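RNA-directed RNA polymerase (Infectious pancreatic necrosis virus, PDB 3ZED) probably catalyses template-dependent RNA synthesis from ribonucleoside triphosphates, serving as the viral polymerase both free and covalently attached to the genomic RNA. Local coordinates at residues D91-P96 / T260-V265; W219-L224 / L266-I271; S236-V241 / T328-S333. All coordinates share one frame; numbering follows the deposited sequence.

Interaction 1: D91-P96 / T260-V265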
loop_
_atom_site.group_PDB
_atom_site.type_symbol
_atom_site.label_atom_id
_atom_site.label_comp_id
_atom_site.label_asym_id
_atom_site.label_seq_id
_atom_site.Cartn_x
_atom_site.Cartn_y
_atom_site.Cartn_z
ATOM N N ASP B 91 -21.179 -25.548 1.465
ATOM C CA ASP B 91 -22.566 -25.822 1.052
ATOM C C ASP B 91 -23.558 -24.823 1.684
ATOM O O ASP B 91 -24.676 -24.668 1.187
ATOM C CB ASP B 91 -22.961 -27.271 1.392
ATOM C CG ASP B 91 -22.949 -27.584 2.874
ATOM O OD1 ASP B 91 -21.864 -27.483 3.494
ATOM O OD2 ASP B 91 -24.026 -27.925 3.417
ATOM N N THR B 92 -23.135 -24.142 2.770
ATOM C CA THR B 92 -23.932 -23.133 3.468
ATOM C C THR B 92 -23.193 -21.804 3.522
ATOM O O THR B 92 -21.959 -21.775 3.563
ATOM C CB THR B 92 -24.314 -23.584 4.878
ATOM O OG1 THR B 92 -23.133 -23.913 5.613
ATOM C CG2 THR B 92 -25.304 -24.741 4.884
ATOM N N VAL B 93 -23.963 -20.705 3.544
ATOM C CA VAL B 93 -23.452 -19.334 3.603
ATOM C C VAL B 93 -24.186 -18.578 4.741
ATOM O O VAL B 93 -25.411 -18.641 4.828
ATOM C CB VAL B 93 -23.549 -18.634 2.204
ATOM C CG1 VAL B 93 -24.989 -18.390 1.745
ATOM C CG2 VAL B 93 -22.738 -17.354 2.153
ATOM N N SER B 94 -23.432 -17.923 5.642
ATOM C CA SER B 94 -24.015 -17.169 6.756
ATOM C C SER B 94 -24.136 -15.698 6.355
ATOM O O SER B 94 -23.133 -15.057 6.067
ATOM C CB SER B 94 -23.192 -17.349 8.027
ATOM O OG SER B 94 -21.841 -16.974 7.812
ATOM N N VAL B 95 -25.371 -15.182 6.266
ATOM C CA VAL B 95 -25.616 -13.811 5.800
ATOM C C VAL B 95 -26.403 -12.968 6.835
ATOM O O VAL B 95 -27.278 -13.505 7.513
ATOM C CB VAL B 95 -26.313 -13.790 4.413
ATOM C CG1 VAL B 95 -25.402 -14.360 3.327
ATOM C CG2 VAL B 95 -27.642 -14.529 4.436
ATOM N N PRO B 96 -26.095 -11.649 6.967
ATOM C CA PRO B 96 -26.829 -10.817 7.940
ATOM C C PRO B 96 -28.232 -10.480 7.430
ATOM O O PRO B 96 -28.435 -9.445 6.797
ATOM C CB PRO B 96 -25.941 -9.567 8.094
ATOM C CG PRO B 96 -24.744 -9.773 7.194
ATOM C CD PRO B 96 -25.085 -10.853 6.238
ATOM N N THR B 260 -15.239 -16.751 1.667
ATOM C CA THR B 260 -15.277 -16.537 0.209
ATOM C C THR B 260 -16.721 -16.387 -0.317
ATOM O O THR B 260 -17.006 -15.389 -0.982
ATOM C CB THR B 260 -14.542 -17.659 -0.522
ATOM O OG1 THR B 260 -13.216 -17.727 0.003
ATOM C CG2 THR B 260 -14.500 -17.445 -2.033
ATOM N N ALA B 261 -17.611 -17.364 -0.021
ATOM C CA ALA B 261 -19.005 -17.356 -0.476
ATOM C C ALA B 261 -19.754 -16.125 0.061
ATOM O O ALA B 261 -20.410 -15.422 -0.713
ATOM C CB ALA B 261 -19.711 -18.635 -0.057
ATOM N N GLU B 262 -19.598 -15.852 1.376
ATOM C CA GLU B 262 -20.182 -14.735 2.109
ATOM C C GLU B 262 -19.834 -13.408 1.431
ATOM O O GLU B 262 -20.733 -12.617 1.136
ATOM C CB GLU B 262 -19.681 -14.755 3.562
ATOM C CG GLU B 262 -20.415 -15.729 4.481
ATOM C CD GLU B 262 -19.972 -17.181 4.563
ATOM O OE1 GLU B 262 -18.847 -17.503 4.121
ATOM O OE2 GLU B 262 -20.750 -17.999 5.102
ATOM N N ALA B 263 -18.540 -13.214 1.105
ATOM C CA ALA B 263 -18.011 -12.017 0.439
ATOM C C ALA B 263 -18.672 -11.798 -0.917
ATOM O O ALA B 263 -19.136 -10.700 -1.178
ATOM C CB ALA B 263 -16.515 -12.138 0.271
ATOM N N LEU B 264 -18.759 -12.849 -1.753
ATOM C CA LEU B 264 -19.393 -12.809 -3.070
ATOM C C LEU B 264 -20.856 -12.432 -2.940
ATOM O O LEU B 264 -21.289 -11.518 -3.629
ATOM C CB LEU B 264 -19.253 -14.158 -3.813
ATOM C CG LEU B 264 -17.841 -14.587 -4.208
ATOM C CD1 LEU B 264 -17.830 -16.023 -4.701
ATOM C CD2 LEU B 264 -17.241 -13.652 -5.247
ATOM N N VAL B 265 -21.596 -13.075 -2.010
ATOM C CA VAL B 265 -23.009 -12.796 -1.762
ATOM C C VAL B 265 -23.173 -11.311 -1.374
ATOM O O VAL B 265 -23.992 -10.620 -1.982
ATOM C CB VAL B 265 -23.636 -13.766 -0.703
ATOM C CG1 VAL B 265 -25.022 -13.300 -0.255
ATOM C CG2 VAL B 265 -23.709 -15.194 -1.228
#

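Interaction 2: W219-L224 / L266-I271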
loop_
_atom_site.group_PDB
_atom_site.type_symbol
_atom_site.label_atom_id
_atom_site.label_comp_id
_atom_site.label_asym_id
_atom_site.label_seq_id
_atom_site.Cartn_x
_atom_site.Cartn_y
_atom_site.Cartn_z
ATOM N N TRP B 219 -20.393 -5.944 -14.058
ATOM C CA TRP B 219 -21.062 -7.072 -13.431
ATOM C C TRP B 219 -20.841 -7.218 -11.943
ATOM O O TRP B 219 -19.947 -6.591 -11.357
ATOM C CB TRP B 219 -20.582 -8.361 -14.120
ATOM C CG TRP B 219 -20.982 -8.434 -15.568
ATOM C CD1 TRP B 219 -22.210 -8.768 -16.066
ATOM C CD2 TRP B 219 -20.179 -8.058 -16.692
ATOM N NE1 TRP B 219 -22.204 -8.680 -17.441
ATOM C CE2 TRP B 219 -20.975 -8.229 -17.851
ATOM C CE3 TRP B 219 -18.859 -7.588 -16.833
ATOM C CZ2 TRP B 219 -20.480 -7.992 -19.138
ATOM C CZ3 TRP B 219 -18.378 -7.335 -18.107
ATOM C CH2 TRP B 219 -19.181 -7.536 -19.239
ATOM N N ALA B 220 -21.667 -8.095 -11.338
ATOM C CA ALA B 220 -21.548 -8.505 -9.943
ATOM C C ALA B 220 -20.255 -9.339 -9.808
ATOM O O ALA B 220 -19.941 -10.091 -10.736
ATOM C CB ALA B 220 -22.769 -9.324 -9.536
ATOM N N PRO B 221 -19.487 -9.224 -8.707
ATOM C CA PRO B 221 -18.217 -9.970 -8.610
ATOM C C PRO B 221 -18.277 -11.474 -8.899
ATOM O O PRO B 221 -17.367 -11.958 -9.573
ATOM C CB PRO B 221 -17.781 -9.729 -7.165
ATOM C CG PRO B 221 -18.346 -8.405 -6.850
ATOM C CD PRO B 221 -19.677 -8.350 -7.537
ATOM N N SER B 222 -19.311 -12.208 -8.404
ATOM C CA SER B 222 -19.437 -13.662 -8.604
ATOM C C SER B 222 -19.516 -14.061 -10.085
ATOM O O SER B 222 -19.174 -15.197 -10.427
ATOM C CB SER B 222 -20.661 -14.207 -7.877
ATOM O OG SER B 222 -21.871 -13.713 -8.433
ATOM N N TRP B 223 -19.977 -13.138 -10.959
ATOM C CA TRP B 223 -20.110 -13.386 -12.392
ATOM C C TRP B 223 -18.731 -13.390 -13.105
ATOM O O TRP B 223 -18.655 -13.719 -14.287
ATOM C CB TRP B 223 -21.052 -12.352 -13.022
ATOM C CG TRP B 223 -22.501 -12.579 -12.720
ATOM C CD1 TRP B 223 -23.077 -12.702 -11.489
ATOM C CD2 TRP B 223 -23.573 -12.636 -13.672
ATOM N NE1 TRP B 223 -24.441 -12.855 -11.616
ATOM C CE2 TRP B 223 -24.777 -12.781 -12.944
ATOM C CE3 TRP B 223 -23.637 -12.542 -15.073
ATOM C CZ2 TRP B 223 -26.029 -12.889 -13.575
ATOM C CZ3 TRP B 223 -24.876 -12.646 -15.699
ATOM C CH2 TRP B 223 -26.053 -12.817 -14.955
ATOM N N LEU B 224 -17.658 -13.021 -12.391
ATOM C CA LEU B 224 -16.295 -13.018 -12.926
ATOM C C LEU B 224 -15.643 -14.418 -12.744
ATOM O O LEU B 224 -14.514 -14.648 -13.198
ATOM C CB LEU B 224 -15.465 -11.905 -12.254
ATOM C CG LEU B 224 -15.403 -10.546 -12.986
ATOM C CD1 LEU B 224 -16.795 -9.887 -13.116
ATOM C CD2 LEU B 224 -14.417 -9.611 -12.308
ATOM N N LEU B 266 -22.379 -10.823 -0.404
ATOM C CA LEU B 266 -22.471 -9.444 0.081
ATOM C C LEU B 266 -22.040 -8.418 -0.971
ATOM O O LEU B 266 -22.755 -7.426 -1.148
ATOM C CB LEU B 266 -21.658 -9.259 1.373
ATOM C CG LEU B 266 -22.202 -9.941 2.639
ATOM C CD1 LEU B 266 -21.329 -9.622 3.825
ATOM C CD2 LEU B 266 -23.686 -9.537 2.935
ATOM N N ALA B 267 -20.893 -8.653 -1.668
ATOM C CA ALA B 267 -20.395 -7.753 -2.720
ATOM C C ALA B 267 -21.378 -7.710 -3.892
ATOM O O ALA B 267 -21.676 -6.615 -4.361
ATOM C CB ALA B 267 -19.012 -8.168 -3.194
ATOM N N ASP B 268 -21.949 -8.875 -4.297
ATOM C CA ASP B 268 -22.966 -8.962 -5.350
ATOM C C ASP B 268 -24.192 -8.128 -5.013
ATOM O O ASP B 268 -24.640 -7.324 -5.830
ATOM C CB ASP B 268 -23.436 -10.420 -5.551
ATOM C CG ASP B 268 -22.589 -11.327 -6.417
ATOM O OD1 ASP B 268 -21.375 -11.048 -6.572
ATOM O OD2 ASP B 268 -23.121 -12.355 -6.884
ATOM N N SER B 269 -24.747 -8.348 -3.808
ATOM C CA SER B 269 -25.965 -7.688 -3.340
ATOM C C SER B 269 -25.772 -6.185 -3.213
ATOM O O SER B 269 -26.676 -5.445 -3.581
ATOM C CB SER B 269 -26.421 -8.275 -2.006
ATOM O OG SER B 269 -26.655 -9.670 -2.100
ATOM N N PHE B 270 -24.596 -5.735 -2.734
ATOM C CA PHE B 270 -24.338 -4.311 -2.574
ATOM C C PHE B 270 -24.304 -3.581 -3.922
ATOM O O PHE B 270 -24.989 -2.573 -4.055
ATOM C CB PHE B 270 -23.031 -4.049 -1.789
ATOM C CG PHE B 270 -22.762 -2.581 -1.554
ATOM C CD1 PHE B 270 -23.598 -1.824 -0.733
ATOM C CD2 PHE B 270 -21.688 -1.946 -2.175
ATOM C CE1 PHE B 270 -23.350 -0.462 -0.517
ATOM C CE2 PHE B 270 -21.437 -0.579 -1.960
ATOM C CZ PHE B 270 -22.270 0.152 -1.133
ATOM N N ILE B 271 -23.514 -4.073 -4.900
ATOM C CA ILE B 271 -23.373 -3.442 -6.220
ATOM C C ILE B 271 -24.718 -3.512 -7.011
ATOM O O ILE B 271 -25.062 -2.535 -7.686
ATOM C CB ILE B 271 -22.140 -3.995 -7.031
ATOM C CG1 ILE B 271 -21.765 -3.095 -8.241
ATOM C CG2 ILE B 271 -22.283 -5.461 -7.456
ATOM C CD1 ILE B 271 -21.168 -1.743 -7.882
#

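Interaction 3: S236-V241 / T328-S333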
loop_
_atom_site.group_PDB
_atom_site.type_symbol
_atom_site.label_atom_id
_atom_site.label_comp_id
_atom_site.label_asym_id
_atom_site.label_seq_id
_atom_site.Cartn_x
_atom_site.Cartn_y
_atom_site.Cartn_z
ATOM N N SER B 236 -11.001 -17.418 -13.051
ATOM C CA SER B 236 -11.535 -16.359 -12.198
ATOM C C SER B 236 -10.846 -15.085 -12.606
ATOM O O SER B 236 -9.621 -15.069 -12.675
ATOM C CB SER B 236 -11.319 -16.661 -10.716
ATOM O OG SER B 236 -11.857 -15.634 -9.895
ATOM N N TYR B 237 -11.627 -14.041 -12.942
ATOM C CA TYR B 237 -11.126 -12.717 -13.340
ATOM C C TYR B 237 -11.095 -11.756 -12.132
ATOM O O TYR B 237 -10.750 -10.584 -12.285
ATOM C CB TYR B 237 -11.975 -12.124 -14.475
ATOM C CG TYR B 237 -11.857 -12.890 -15.770
ATOM C CD1 TYR B 237 -10.858 -12.587 -16.692
ATOM C CD2 TYR B 237 -12.730 -13.937 -16.067
ATOM C CE1 TYR B 237 -10.746 -13.289 -17.891
ATOM C CE2 TYR B 237 -12.606 -14.666 -17.247
ATOM C CZ TYR B 237 -11.626 -14.328 -18.164
ATOM O OH TYR B 237 -11.532 -15.025 -19.342
ATOM N N LEU B 238 -11.467 -12.256 -10.937
ATOM C CA LEU B 238 -11.443 -11.486 -9.689
ATOM C C LEU B 238 -10.012 -11.263 -9.250
ATOM O O LEU B 238 -9.157 -12.092 -9.583
ATOM C CB LEU B 238 -12.205 -12.218 -8.562
ATOM C CG LEU B 238 -13.721 -12.353 -8.680
ATOM C CD1 LEU B 238 -14.231 -13.383 -7.698
ATOM C CD2 LEU B 238 -14.420 -11.007 -8.444
ATOM N N PRO B 239 -9.711 -10.195 -8.466
ATOM C CA PRO B 239 -8.325 -10.012 -7.995
ATOM C C PRO B 239 -7.902 -11.087 -6.987
ATOM O O PRO B 239 -8.747 -11.669 -6.310
ATOM C CB PRO B 239 -8.363 -8.626 -7.325
ATOM C CG PRO B 239 -9.618 -7.979 -7.806
ATOM C CD PRO B 239 -10.586 -9.097 -7.991
ATOM N N HIS B 240 -6.591 -11.347 -6.894
ATOM C CA HIS B 240 -6.023 -12.252 -5.900
ATOM C C HIS B 240 -6.237 -11.658 -4.501
ATOM O O HIS B 240 -6.124 -10.438 -4.328
ATOM C CB HIS B 240 -4.515 -12.465 -6.176
ATOM C CG HIS B 240 -3.744 -13.063 -5.033
ATOM N ND1 HIS B 240 -3.691 -14.440 -4.835
ATOM C CD2 HIS B 240 -3.022 -12.453 -4.059
ATOM C CE1 HIS B 240 -2.940 -14.618 -3.756
ATOM N NE2 HIS B 240 -2.512 -13.452 -3.258
ATOM N N VAL B 241 -6.591 -12.506 -3.525
ATOM C CA VAL B 241 -6.751 -12.072 -2.136
ATOM C C VAL B 241 -5.813 -12.915 -1.243
ATOM O O VAL B 241 -5.418 -14.023 -1.635
ATOM C CB VAL B 241 -8.216 -12.079 -1.605
ATOM C CG1 VAL B 241 -9.103 -11.089 -2.356
ATOM C CG2 VAL B 241 -8.821 -13.475 -1.620
ATOM N N THR B 328 -15.999 -4.957 0.406
ATOM C CA THR B 328 -15.535 -3.606 0.024
ATOM C C THR B 328 -14.177 -3.702 -0.692
ATOM O O THR B 328 -14.022 -3.100 -1.758
ATOM C CB THR B 328 -15.484 -2.688 1.252
ATOM O OG1 THR B 328 -16.798 -2.620 1.777
ATOM C CG2 THR B 328 -15.015 -1.280 0.925
ATOM N N HIS B 329 -13.224 -4.477 -0.118
ATOM C CA HIS B 329 -11.886 -4.703 -0.679
ATOM C C HIS B 329 -11.983 -5.313 -2.092
ATOM O O HIS B 329 -11.267 -4.877 -2.988
ATOM C CB HIS B 329 -11.050 -5.610 0.243
ATOM C CG HIS B 329 -9.698 -5.901 -0.319
ATOM N ND1 HIS B 329 -8.711 -4.924 -0.357
ATOM C CD2 HIS B 329 -9.225 -7.024 -0.907
ATOM C CE1 HIS B 329 -7.672 -5.487 -0.948
ATOM N NE2 HIS B 329 -7.925 -6.750 -1.283
ATOM N N LEU B 330 -12.889 -6.288 -2.284
ATOM C CA LEU B 330 -13.109 -6.990 -3.546
ATOM C C LEU B 330 -13.612 -6.021 -4.641
ATOM O O LEU B 330 -13.061 -6.002 -5.739
ATOM C CB LEU B 330 -14.118 -8.135 -3.298
ATOM C CG LEU B 330 -14.299 -9.235 -4.362
ATOM C CD1 LEU B 330 -12.954 -9.935 -4.716
ATOM C CD2 LEU B 330 -15.330 -10.252 -3.894
ATOM N N LEU B 331 -14.617 -5.184 -4.319
ATOM C CA LEU B 331 -15.200 -4.200 -5.251
ATOM C C LEU B 331 -14.185 -3.106 -5.647
ATOM O O LEU B 331 -14.096 -2.765 -6.824
ATOM C CB LEU B 331 -16.464 -3.562 -4.652
ATOM C CG LEU B 331 -17.675 -4.480 -4.442
ATOM C CD1 LEU B 331 -18.720 -3.802 -3.542
ATOM C CD2 LEU B 331 -18.304 -4.908 -5.768
ATOM N N LEU B 332 -13.400 -2.601 -4.683
ATOM C CA LEU B 332 -12.367 -1.596 -4.937
ATOM C C LEU B 332 -11.244 -2.162 -5.824
ATOM O O LEU B 332 -10.809 -1.499 -6.768
ATOM C CB LEU B 332 -11.745 -1.076 -3.606
ATOM C CG LEU B 332 -12.590 -0.182 -2.703
ATOM C CD1 LEU B 332 -11.838 0.175 -1.464
ATOM C CD2 LEU B 332 -13.019 1.089 -3.410
ATOM N N SER B 333 -10.786 -3.391 -5.503
ATOM C CA SER B 333 -9.691 -4.087 -6.188
ATOM C C SER B 333 -10.051 -4.415 -7.615
ATOM O O SER B 333 -9.147 -4.457 -8.445
ATOM C CB SER B 333 -9.282 -5.348 -5.432
ATOM O OG SER B 333 -8.791 -4.975 -4.159
#

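Interaction 1: D91-P96 / T260-V265
E262 and S94 meet where the first turns of helix 260-278 lie against strand 92-98, an outermost strand of a three-stranded antiparallel sheet. The axes of strand 92-95 and helix 260-265 come within 7.7 Å and are inclined at 55°. From CB, the E262 chain leaves with CG anti to its own carbonyl carbon, beside the backbone N, and then bends at chi2 (86°). E262 CG lies 3.2 Å from S94 O and borders V93 CG2. CD follows over V93, the two side chains sliding past each other in opposite directions. At the tip, OE2 does the polar work. S94 N donates to E262 OE2 over 2.7 Å, nearly straight at 170° and on the anti lone pair, while S94 OG donates to E262 OE2 over 3.1 Å from above the carboxylate plane. One oxygen thus takes both donors of a single serine. The strand explains why: V93 and V95 bond through their backbones to L71 and V69, leaving S94 to serve the outer edge, where its O is taken by Y251 OH, a residue predicted to bind GTP. The early-helix position of E262 would probably stabilise a negative charge. Beside the polar part lies an apolar strip. V93 CG2 reaches A261 CB at 4.0 Å and V265 CG2 at 4.1 Å, and V95 crosses V265 at about a right angle, CG1 to CG1, at 3.8 Å.

Interaction 2: W219-L224 / L266-I271
D268 and S222 join the middle of helix 260-278 to a short 3-10 turn, 221-224, in the loop ahead of strand 225-226. The tight part is the carboxylate. CG of D268 stands anti to its own carbonyl carbon, beside the backbone N (chi1 -82°), and OD1 accepts S222 N over 3.0 Å at 169°, through its syn lone pair. S222 OG is placed as a donor to OD2, at a separation too short to be trusted, so a grip on both oxygens is probable but not secure. D268 OD1 also lies close to the proline ring, 3.3 Å from P221 CD, and P221 N beside it has no hydrogen to offer. The next ring carbon, P221 CG, packs on A267 CB at 3.7 Å, and L331 and M334 of helix 326-340 also touch the proline.

The packing slackens toward I271. CG2 of I271 lies 3.9 Å from P221 CD and 4.4 Å from A220 CB, contacts of apolar surface alone. Here too all the touching residues are buried, and apolar side chains of another protein chain pack against A220 and I271. A220 itself leans on the carboxylate, its CB 3.7 Å from D268 OD1.

Interaction 3: S236-V241 / T328-S333
V241 meets the imidazole of H329 at its edge: CG1 lies near the ring plane, with CD2 the closest ring atom at 4.3 Å. One face of the same ring carries S333 OG, 3.4 Å above the plane and displaced toward the rim. That hydroxyl is held by its own helix. S333 OG donates to H329 O over 2.7 Å, with a C=O...donor angle of 146°, and S333 N reaches the same oxygen from the opposite face of the carbonyl plane. Two bonds therefore grip H329 O, and the one from OG fixes the hydroxyl next to the ring.

The puckered ring of P239 contributes its carbons. P239 CG is 3.6 Å from S333 CB and as close to the S333 carbonyl carbon, while CB also borders S333 CB. The adjacent ring carbon, P239 CD, reaches L330 CD1 at 4.1 Å, the two side chains crossing at about a right angle. L330 CD1 also receives L238 CD2 at 4.1 Å, so this methyl is shared by consecutive loop residues. CG of L330 stands anti to its backbone N (chi1 -166°), and chi2 (56°) then places CD1. The contact between these segments is thus purely one of van der Waals packing, since its one side-chain hydrogen bond stays inside the helix.

The backbone supplies the rest of the explanation. L238, P239 and H240 are extended, with torsions of the polyproline II region, and CB of both P239 and V241 points to the helix whereas that of H240 points away. H329, L330 and S333, spaced i, i+1, i+4, form one face of helix 326-340. This is the geometry of a polyproline II-like segment laid on a helix, here within the palm family region of the polymerase.

Overall arrangement
Interactions 1 and 2 both use helix 260-278, taking successive turns, and their centres are 12 Å apart. In each an acidic helix side chain accepts from the backbone N and OG of a serine: one oxygen does so at the sheet edge of interaction 1, two, one of them through a doubtfully short bond, at the 3-10 turn of interaction 2. Interaction 3 belongs to helix 326-340 and is apolar between its segments. Interaction 2 is the buried one, whereas the other two are partly buried. L264 links interactions 1 and 3 through L238 and L330, and P221 meets L331. A probable hydrogen bond from Y237 N to L224 O joins the loops of interactions 2 and 3.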